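Local coordinates for putative cell adhesion protein (Parabacteroides distasonis, PDB 3LIU) that is a putative fimbrilin of the FimA/Mfa1 family that probably serves in cell adhesion as a subunit of a pilus, at residues 250-255 against 373-378. Sequence-based numbering, arbitrary orientation.
Sequences NIDEGS and IPYDPM
Two loops, one between strands 238-240 and 262-263 and the other between strands 358-366 and 383-391, are pinned together at Ser255. Both direct hydrogen bonds between 250-255 and 373-378 end on Asp376 OD1: Ser255 OG reaches its anti lone pair at 2.6 Å, while Ser255 N comes from above the carboxylate plane, 2.8 Å from OD1. With chi1 at 67°, OG lies between its own N and carbonyl carbon, which puts the hydroxyl on the same oxygen that the N-H reaches. An alanine in place of Asp376 would remove the acceptor of both bonds and the OD2 end of a water link, and would probably loosen the hold on Ser255.

Three waters extend the polar contact. One donates to Glu253 O and to Asp376 OD2, another links Ile251 O to Tyr375 N, and a third accepts a hydrogen bond from Tyr375 OH and donates one to Asp252 OD1, which also accepts from Phe244 N.

At Gly254 the backbones close up, CA lying 3.4 Å from Tyr375 O in a CA-H...O contact; a CB there would run into that oxygen and into Asp376 OD2. The Tyr375 ring brings CE2 to 3.3 Å from Asp252 O, with Pro374 CG over one face, and the Tyr375 side chain also touches Phe204 of strand 193-213. Ile251 and Ile373 meet through their CG2 methyls. Between these segments the direct polar hold thus rests on one carboxylate oxygen, so it probably depends on Asp376 staying ionised.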
loop_
_atom_site.group_PDB
_atom_site.type_symbol
_atom_site.label_atom_id
_atom_site.label_comp_id
_atom_site.label_asym_id
_atom_site.label_seq_id
_atom_site.Cartn_x
_atom_site.Cartn_y
_atom_site.Cartn_z
ATOM N N ASN A 250 23.152 -20.288 1.531
ATOM C CA ASN A 250 22.318 -19.186 1.050
ATOM C C ASN A 250 21.092 -19.054 1.905
ATOM O O ASN A 250 20.120 -19.783 1.722
ATOM C CB ASN A 250 21.870 -19.340 -0.410
ATOM C CG ASN A 250 21.053 -18.116 -0.905
ATOM O OD1 ASN A 250 20.978 -17.071 -0.226
ATOM N ND2 ASN A 250 20.430 -18.253 -2.080
ATOM N N ILE A 251 21.107 -18.098 2.814
ATOM C CA ILE A 251 19.941 -17.883 3.628
ATOM C C ILE A 251 19.097 -16.684 3.195
ATOM O O ILE A 251 18.122 -16.352 3.886
ATOM C CB ILE A 251 20.316 -17.861 5.113
ATOM C CG1 ILE A 251 21.112 -16.631 5.478
ATOM C CG2 ILE A 251 21.130 -19.141 5.483
ATOM C CD1 ILE A 251 21.182 -16.420 6.995
ATOM N N ASP A 252 19.442 -16.043 2.066
ATOM C CA ASP A 252 18.642 -14.910 1.551
ATOM C C ASP A 252 17.371 -15.327 0.819
ATOM O O ASP A 252 16.581 -14.479 0.412
ATOM C CB ASP A 252 19.466 -13.975 0.643
ATOM C CG ASP A 252 18.812 -12.605 0.486
ATOM O OD1 ASP A 252 18.512 -12.004 1.534
ATOM O OD2 ASP A 252 18.597 -12.131 -0.669
ATOM N N GLU A 253 17.213 -16.630 0.664
ATOM C CA GLU A 253 16.090 -17.254 -0.008
ATOM C C GLU A 253 15.732 -18.463 0.865
ATOM O O GLU A 253 16.583 -18.944 1.641
ATOM C CB GLU A 253 16.536 -17.680 -1.413
ATOM C CG GLU A 253 15.440 -18.036 -2.402
ATOM C CD GLU A 253 15.886 -17.889 -3.852
ATOM O OE1 GLU A 253 17.055 -17.512 -4.056
ATOM O OE2 GLU A 253 15.070 -18.131 -4.775
ATOM N N GLY A 254 14.504 -18.958 0.737
ATOM C CA GLY A 254 14.074 -20.204 1.359
ATOM C C GLY A 254 12.689 -20.621 0.885
ATOM O O GLY A 254 12.160 -20.076 -0.078
ATOM N N SER A 255 12.067 -21.579 1.557
ATOM C CA SER A 255 10.677 -21.974 1.186
ATOM C C SER A 255 9.665 -20.805 1.329
ATOM O O SER A 255 8.654 -20.749 0.632
ATOM C CB SER A 255 10.214 -23.196 2.000
ATOM O OG SER A 255 10.071 -22.869 3.374
ATOM N N ILE A 373 16.938 -18.842 10.970
ATOM C CA ILE A 373 17.003 -18.228 9.651
ATOM C C ILE A 373 15.600 -17.690 9.251
ATOM O O ILE A 373 14.555 -18.188 9.737
ATOM C CB ILE A 373 17.671 -19.174 8.620
ATOM C CG1 ILE A 373 16.801 -20.420 8.342
ATOM C CG2 ILE A 373 19.117 -19.660 9.143
ATOM C CD1 ILE A 373 17.394 -21.356 7.279
ATOM N N PRO A 374 15.572 -16.617 8.443
ATOM C CA PRO A 374 14.313 -15.926 8.231
ATOM C C PRO A 374 13.340 -16.588 7.290
ATOM O O PRO A 374 12.136 -16.437 7.466
ATOM C CB PRO A 374 14.754 -14.563 7.675
ATOM C CG PRO A 374 16.113 -14.840 7.030
ATOM C CD PRO A 374 16.725 -15.813 7.980
ATOM N N TYR A 375 13.810 -17.322 6.294
ATOM C CA TYR A 375 12.912 -17.736 5.215
ATOM C C TYR A 375 12.640 -19.221 5.163
ATOM O O TYR A 375 12.150 -19.730 4.163
ATOM C CB TYR A 375 13.480 -17.261 3.895
ATOM C CG TYR A 375 13.699 -15.758 3.840
ATOM C CD1 TYR A 375 12.759 -14.874 4.365
ATOM C CD2 TYR A 375 14.839 -15.225 3.267
ATOM C CE1 TYR A 375 12.927 -13.510 4.294
ATOM C CE2 TYR A 375 15.027 -13.848 3.197
ATOM C CZ TYR A 375 14.058 -12.994 3.697
ATOM O OH TYR A 375 14.213 -11.637 3.619
ATOM N N ASP A 376 12.968 -19.918 6.236
ATOM C CA ASP A 376 12.520 -21.320 6.439
ATOM C C ASP A 376 12.262 -21.545 7.923
ATOM O O ASP A 376 12.898 -20.906 8.760
ATOM C CB ASP A 376 13.583 -22.322 5.999
ATOM C CG ASP A 376 13.596 -22.545 4.505
ATOM O OD1 ASP A 376 12.579 -22.967 3.926
ATOM O OD2 ASP A 376 14.630 -22.269 3.895
ATOM N N PRO A 377 11.323 -22.445 8.268
ATOM C CA PRO A 377 11.102 -22.746 9.686
ATOM C C PRO A 377 12.064 -23.848 10.129
ATOM O O PRO A 377 12.660 -24.503 9.290
ATOM C CB PRO A 377 9.662 -23.278 9.696
ATOM C CG PRO A 377 9.568 -24.000 8.376
ATOM C CD PRO A 377 10.299 -23.078 7.423
HETATM N N MSE A 378 12.196 -24.028 11.443
HETATM C CA MSE A 378 12.905 -25.150 12.042
HETATM C C MSE A 378 11.896 -25.896 12.900
HETATM O O MSE A 378 11.470 -25.375 13.927
HETATM C CB MSE A 378 14.080 -24.664 12.890
HETATM C CG MSE A 378 15.316 -24.404 12.061
HETATM SE SE MSE A 378 16.901 -23.806 13.011
HETATM C CE MSE A 378 17.639 -23.155 11.299
HETATM O O HOH W 1 16.552 -17.967 5.554
HETATM O O HOH W 2 16.186 -10.750 1.997
HETATM O O HOH W 3 16.706 -20.288 3.963
#